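Local coordinates for pyridoxamine 5'-phosphate oxidase-related, FMN-binding (Mycobacterium smegmatis, PDB 3F7E), which probably acts as an oxidoreductase that binds coenzyme F420, within a family related to the FMN-binding pyridoxamine 5'-phosphate oxidases, at residues Val2-Leu12 against Val121-Gln129. Numbering follows the deposited sequence.
Sequences VAVPEGYESLL and VRPTAFSKQ
The ring of F126 packs against the N-terminal loop, where V2, V4, P5 and L12 gather round it. V4 covers one face: its CA stands 4.0 Å from the ring centroid of F126, 13° off the normal, a CH-pi contact displaced toward the rim. With CG1 of V4 anti to the backbone N (chi1 -168°), the other methyl, CG2, falls anti to the carbonyl carbon and comes within 3.7 Å of CZ of F126. P5 works nearer the root of the phenylalanine, its CD 3.4 Å from CB of F126, and its ring restrains phi where the chain passes F126, just before the turn closed by the bond from Y8 N to P5 O. At the CE1 side V2 straddles ring and strand: CG1 touches CE1 of F126 at 3.5 Å and also packs against CB of P123. A large flat aromatic suits this place because several small aliphatic groups can settle round it at once.

The second centre is Y8, whose ring K128 crosses at about a right angle. K128 CG sits almost over the middle, 3.6 Å from the centroid of the Y8 ring and 6° off its normal. A bend at chi2 carries the lysine on, with CD against CZ and OH of Y8, so the long methylene chain serves as an apolar lid. P5 O meets this tyrosine ring in plane at its edge, and R75 makes a cation-pi contact with it.

Thus the N-terminal loop leading into helix 9-13 packs, largely through apolar side chains, along the C-terminal end of strand 116-127, the last strand of an antiparallel sheet consistent with the family's split-barrel fold. That strand carries a classic beta bulge where T124 and A125 both face R80 of neighbouring strand 76-88. F126 and P123 also touch V79 there, while V4, L12 and P123 reach W38 of strand 37-38.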
ATOM      1  N   VAL A   2     -11.691  13.547 -12.384  1.00 24.09           N
ATOM      2  CA  VAL A   2     -11.187  12.283 -12.988  1.00 23.70           C
ATOM      3  C   VAL A   2     -12.175  11.147 -12.718  1.00 22.77           C
ATOM      4  O   VAL A   2     -12.534  10.888 -11.572  1.00 23.29           O
ATOM      5  CB  VAL A   2      -9.797  11.916 -12.420  1.00 23.83           C
ATOM      6  CG1 VAL A   2      -9.871  11.683 -10.932  1.00 26.19           C
ATOM      7  CG2 VAL A   2      -9.229  10.690 -13.127  1.00 24.09           C
ATOM      8  N   ALA A   3     -12.614  10.464 -13.768  1.00 22.26           N
ATOM      9  CA  ALA A   3     -13.631   9.423 -13.597  1.00 21.32           C
ATOM     10  C   ALA A   3     -13.042   8.097 -13.098  1.00 20.34           C
ATOM     11  O   ALA A   3     -11.988   7.686 -13.590  1.00 20.88           O
ATOM     12  CB  ALA A   3     -14.395   9.225 -14.898  1.00 21.85           C
ATOM     13  N   VAL A   4     -13.712   7.459 -12.115  1.00 19.66           N
ATOM     14  CA  VAL A   4     -13.446   6.045 -11.704  1.00 18.70           C
ATOM     15  C   VAL A   4     -13.636   5.262 -13.002  1.00 17.96           C
ATOM     16  O   VAL A   4     -14.727   5.326 -13.579  1.00 17.91           O
ATOM     17  CB  VAL A   4     -14.295   5.606 -10.515  1.00 18.72           C
ATOM     18  CG1 VAL A   4     -13.760   4.295  -9.973  1.00 18.79           C
ATOM     19  CG2 VAL A   4     -14.228   6.666  -9.420  1.00 18.67           C
ATOM     20  N   PRO A   5     -12.728   4.340 -13.341  1.00 17.84           N
ATOM     21  CA  PRO A   5     -13.070   3.211 -14.217  1.00 18.01           C
ATOM     22  C   PRO A   5     -14.289   2.349 -13.994  1.00 18.55           C
ATOM     23  O   PRO A   5     -14.667   2.138 -12.858  1.00 18.50           O
ATOM     24  CB  PRO A   5     -11.831   2.284 -14.137  1.00 17.98           C
ATOM     25  CG  PRO A   5     -10.761   3.062 -13.484  1.00 18.37           C
ATOM     26  CD  PRO A   5     -11.400   4.178 -12.728  1.00 18.18           C
ATOM     27  N   GLU A   6     -14.932   1.902 -15.078  1.00 20.72           N
ATOM     28  CA  GLU A   6     -16.370   1.987 -15.217  1.00 22.21           C
ATOM     29  C   GLU A   6     -16.524   0.654 -14.465  1.00 22.59           C
ATOM     30  O   GLU A   6     -15.826  -0.320 -14.781  1.00 23.26           O
ATOM     31  CB  GLU A   6     -16.748   1.799 -16.703  1.00 23.00           C
ATOM     32  CG  GLU A   6     -18.241   1.653 -17.077  1.00 26.23           C
ATOM     33  CD  GLU A   6     -18.458   1.671 -18.612  1.00 33.71           C
ATOM     34  OE1 GLU A   6     -19.557   2.045 -19.083  1.00 33.39           O
ATOM     35  OE2 GLU A   6     -17.520   1.322 -19.363  1.00 32.61           O
ATOM     36  N   GLY A   7     -17.345   0.624 -13.429  1.00 22.22           N
ATOM     37  CA  GLY A   7     -17.536  -0.610 -12.663  1.00 22.35           C
ATOM     38  C   GLY A   7     -16.543  -0.961 -11.556  1.00 21.97           C
ATOM     39  O   GLY A   7     -16.615  -2.073 -11.014  1.00 23.46           O
ATOM     40  N   TYR A   8     -15.636  -0.041 -11.208  1.00 20.00           N
ATOM     41  CA  TYR A   8     -14.653  -0.245 -10.129  1.00 18.38           C
ATOM     42  C   TYR A   8     -14.900   0.653  -8.914  1.00 17.88           C
ATOM     43  O   TYR A   8     -14.258   0.477  -7.856  1.00 17.26           O
ATOM     44  CB  TYR A   8     -13.220  -0.068 -10.661  1.00 18.27           C
ATOM     45  CG  TYR A   8     -12.728  -1.251 -11.460  1.00 19.04           C
ATOM     46  CD1 TYR A   8     -13.107  -1.411 -12.788  1.00 19.55           C
ATOM     47  CD2 TYR A   8     -11.886  -2.218 -10.890  1.00 19.68           C
ATOM     48  CE1 TYR A   8     -12.677  -2.496 -13.532  1.00 21.26           C
ATOM     49  CE2 TYR A   8     -11.446  -3.317 -11.648  1.00 22.45           C
ATOM     50  CZ  TYR A   8     -11.849  -3.440 -12.967  1.00 23.70           C
ATOM     51  OH  TYR A   8     -11.443  -4.495 -13.766  1.00 27.33           O
ATOM     52  N   GLU A   9     -15.820   1.598  -9.044  1.00 18.90           N
ATOM     53  CA  GLU A   9     -16.181   2.452  -7.935  1.00 18.98           C
ATOM     54  C   GLU A   9     -16.697   1.618  -6.759  1.00 17.95           C
ATOM     55  O   GLU A   9     -16.570   2.027  -5.610  1.00 16.87           O
ATOM     56  CB  GLU A   9     -17.199   3.520  -8.350  1.00 19.81           C
ATOM     57  CG  GLU A   9     -17.365   4.619  -7.328  1.00 20.61           C
ATOM     58  CD  GLU A   9     -18.056   5.884  -7.819  1.00 21.19           C
ATOM     59  OE1 GLU A   9     -18.299   6.743  -6.976  1.00 21.64           O
ATOM     60  OE2 GLU A   9     -18.400   5.994  -9.022  1.00 24.17           O
ATOM     61  N   SER A  10     -17.259   0.447  -7.070  0.70 17.40           N
ATOM     62  CA  SER A  10     -17.723  -0.480  -6.057  0.70 17.41           C
ATOM     63  C   SER A  10     -16.661  -0.821  -5.007  0.70 16.03           C
ATOM     64  O   SER A  10     -17.012  -1.026  -3.838  0.70 16.67           O
ATOM     65  CB  SER A  10     -18.221  -1.754  -6.732  0.70 17.54           C
ATOM     66  OG  SER A  10     -17.282  -2.208  -7.684  0.70 19.99           O
ATOM     67  N   LEU A  11     -15.384  -0.896  -5.415  1.00 15.52           N
ATOM     68  CA  LEU A  11     -14.278  -1.202  -4.493  1.00 14.76           C
ATOM     69  C   LEU A  11     -14.135  -0.086  -3.484  1.00 13.64           C
ATOM     70  O   LEU A  11     -13.868  -0.359  -2.324  1.00 15.71           O
ATOM     71  CB  LEU A  11     -12.937  -1.455  -5.212  1.00 14.53           C
ATOM     72  CG  LEU A  11     -12.746  -2.827  -5.851  1.00 14.83           C
ATOM     73  CD1 LEU A  11     -11.502  -2.811  -6.708  1.00 16.84           C
ATOM     74  CD2 LEU A  11     -12.665  -3.902  -4.762  1.00 15.06           C
ATOM     75  N   LEU A  12     -14.366   1.158  -3.900  1.00 11.15           N
ATOM     76  CA  LEU A  12     -14.253   2.292  -2.994  1.00  9.58           C
ATOM     77  C   LEU A  12     -15.447   2.418  -2.074  1.00  9.30           C
ATOM     78  O   LEU A  12     -15.371   3.121  -1.075  1.00 10.38           O
ATOM     79  CB  LEU A  12     -14.075   3.585  -3.773  1.00  9.52           C
ATOM     80  CG  LEU A  12     -12.818   3.645  -4.636  1.00 10.05           C
ATOM     81  CD1 LEU A  12     -12.786   4.976  -5.382  1.00 13.53           C
ATOM     82  CD2 LEU A  12     -11.530   3.487  -3.796  1.00 11.88           C
ATOM     83  N   VAL A 121      -8.555  13.903   0.140  1.00  6.40           N
ATOM     84  CA  VAL A 121      -7.750  13.639  -1.049  1.00  6.80           C
ATOM     85  C   VAL A 121      -8.643  13.605  -2.292  1.00  6.47           C
ATOM     86  O   VAL A 121      -9.639  12.874  -2.341  1.00  7.32           O
ATOM     87  CB  VAL A 121      -7.030  12.270  -0.924  1.00  6.76           C
ATOM     88  CG1 VAL A 121      -6.392  11.834  -2.246  1.00  7.88           C
ATOM     89  CG2 VAL A 121      -6.005  12.319   0.205  1.00  6.98           C
ATOM     90  N   ARG A 122      -8.276  14.404  -3.289  1.00  6.90           N
ATOM     91  CA  ARG A 122      -8.962  14.417  -4.576  1.00  8.19           C
ATOM     92  C   ARG A 122      -8.168  13.586  -5.576  1.00  7.50           C
ATOM     93  O   ARG A 122      -7.004  13.872  -5.827  1.00  8.07           O
ATOM     94  CB  ARG A 122      -9.135  15.833  -5.094  1.00  9.56           C
ATOM     95  CG  ARG A 122      -9.928  15.852  -6.421  1.00 13.56           C
ATOM     96  CD  ARG A 122     -10.397  17.229  -6.788  1.00 16.54           C
ATOM     97  NE  ARG A 122     -11.212  17.795  -5.722  1.00 17.39           N
ATOM     98  CZ  ARG A 122     -12.532  17.652  -5.632  1.00 16.60           C
ATOM     99  NH1 ARG A 122     -13.213  16.998  -6.583  1.00 18.59           N
ATOM    100  NH2 ARG A 122     -13.175  18.200  -4.610  1.00 16.83           N
ATOM    101  N   PRO A 123      -8.781  12.525  -6.134  1.00  8.35           N
ATOM    102  CA  PRO A 123      -8.083  11.711  -7.116  1.00  7.98           C
ATOM    103  C   PRO A 123      -7.601  12.480  -8.338  1.00  7.21           C
ATOM    104  O   PRO A 123      -8.318  13.361  -8.862  1.00  9.02           O
ATOM    105  CB  PRO A 123      -9.119  10.643  -7.505  1.00  9.12           C
ATOM    106  CG  PRO A 123      -9.993  10.522  -6.286  1.00 10.41           C
ATOM    107  CD  PRO A 123     -10.118  11.965  -5.842  1.00  9.73           C
ATOM    108  N   THR A 124      -6.412  12.095  -8.809  1.00  7.83           N
ATOM    109  CA  THR A 124      -5.835  12.588 -10.068  1.00  9.47           C
ATOM    110  C   THR A 124      -5.705  11.478 -11.103  1.00  8.87           C
ATOM    111  O   THR A 124      -5.586  11.769 -12.287  1.00 10.05           O
ATOM    112  CB  THR A 124      -4.446  13.207  -9.842  1.00 10.59           C
ATOM    113  OG1 THR A 124      -3.633  12.229  -9.199  1.00 11.55           O
ATOM    114  CG2 THR A 124      -4.522  14.488  -9.011  1.00 11.94           C
ATOM    115  N   ALA A 125      -5.749  10.213 -10.681  1.00  8.50           N
ATOM    116  CA  ALA A 125      -5.581   9.090 -11.606  1.00  8.58           C
ATOM    117  C   ALA A 125      -6.087   7.804 -10.953  1.00  7.65           C
ATOM    118  O   ALA A 125      -6.024   7.646  -9.732  1.00  7.71           O
ATOM    119  CB  ALA A 125      -4.101   8.916 -12.027  1.00  9.51           C
ATOM    120  N   PHE A 126      -6.566   6.901 -11.805  1.00  8.43           N
ATOM    121  CA  PHE A 126      -6.970   5.559 -11.416  1.00  8.72           C
ATOM    122  C   PHE A 126      -6.318   4.528 -12.326  1.00  9.28           C
ATOM    123  O   PHE A 126      -6.196   4.742 -13.530  1.00 11.03           O
ATOM    124  CB  PHE A 126      -8.485   5.380 -11.547  1.00  9.71           C
ATOM    125  CG  PHE A 126      -9.283   6.272 -10.659  1.00 10.18           C
ATOM    126  CD1 PHE A 126      -9.741   7.505 -11.109  1.00 12.68           C
ATOM    127  CD2 PHE A 126      -9.577   5.879  -9.353  1.00 11.81           C
ATOM    128  CE1 PHE A 126     -10.503   8.320 -10.292  1.00 12.58           C
ATOM    129  CE2 PHE A 126     -10.342   6.710  -8.505  1.00 12.24           C
ATOM    130  CZ  PHE A 126     -10.805   7.935  -8.995  1.00 12.13           C
ATOM    131  N   SER A 127      -5.971   3.369 -11.757  1.00  8.88           N
ATOM    132  CA  SER A 127      -5.534   2.229 -12.560  1.00 10.16           C
ATOM    133  C   SER A 127      -6.045   0.935 -11.946  1.00 10.10           C
ATOM    134  O   SER A 127      -5.999   0.750 -10.743  1.00  9.72           O
ATOM    135  CB  SER A 127      -4.003   2.142 -12.639  1.00 11.10           C
ATOM    136  OG  SER A 127      -3.632   1.046 -13.465  1.00 14.30           O
ATOM    137  N   LYS A 128      -6.527   0.045 -12.809  1.00 11.10           N
ATOM    138  CA  LYS A 128      -7.011  -1.269 -12.381  1.00 12.23           C
ATOM    139  C   LYS A 128      -6.414  -2.400 -13.246  1.00 13.63           C
ATOM    140  O   LYS A 128      -6.913  -3.541 -13.256  1.00 13.63           O
ATOM    141  CB  LYS A 128      -8.552  -1.335 -12.311  1.00 12.81           C
ATOM    142  CG  LYS A 128      -9.350  -0.783 -13.525  1.00 15.34           C
ATOM    143  CD  LYS A 128      -9.209  -1.659 -14.757  1.00 18.17           C
ATOM    144  CE  LYS A 128      -9.995  -1.078 -15.926  1.00 20.59           C
ATOM    145  NZ  LYS A 128      -9.810  -1.851 -17.209  1.00 23.41           N
ATOM    146  N   GLN A 129      -5.339  -2.080 -13.965  0.50 15.27           N
ATOM    147  CA  GLN A 129      -4.606  -3.070 -14.766  0.50 16.91           C
ATOM    148  C   GLN A 129      -3.111  -2.765 -14.859  0.50 17.34           C
ATOM    149  O   GLN A 129      -2.656  -1.683 -14.494  0.50 16.56           O
ATOM    150  CB  GLN A 129      -5.211  -3.209 -16.164  0.50 17.93           C
ATOM    151  CG  GLN A 129      -5.090  -1.972 -17.052  0.50 19.28           C
ATOM    152  CD  GLN A 129      -5.941  -2.067 -18.307  0.50 24.32           C
ATOM    153  OE1 GLN A 129      -5.673  -1.396 -19.306  0.50 22.71           O
ATOM    154  NE2 GLN A 129      -6.972  -2.900 -18.261  0.50 21.59           N
TER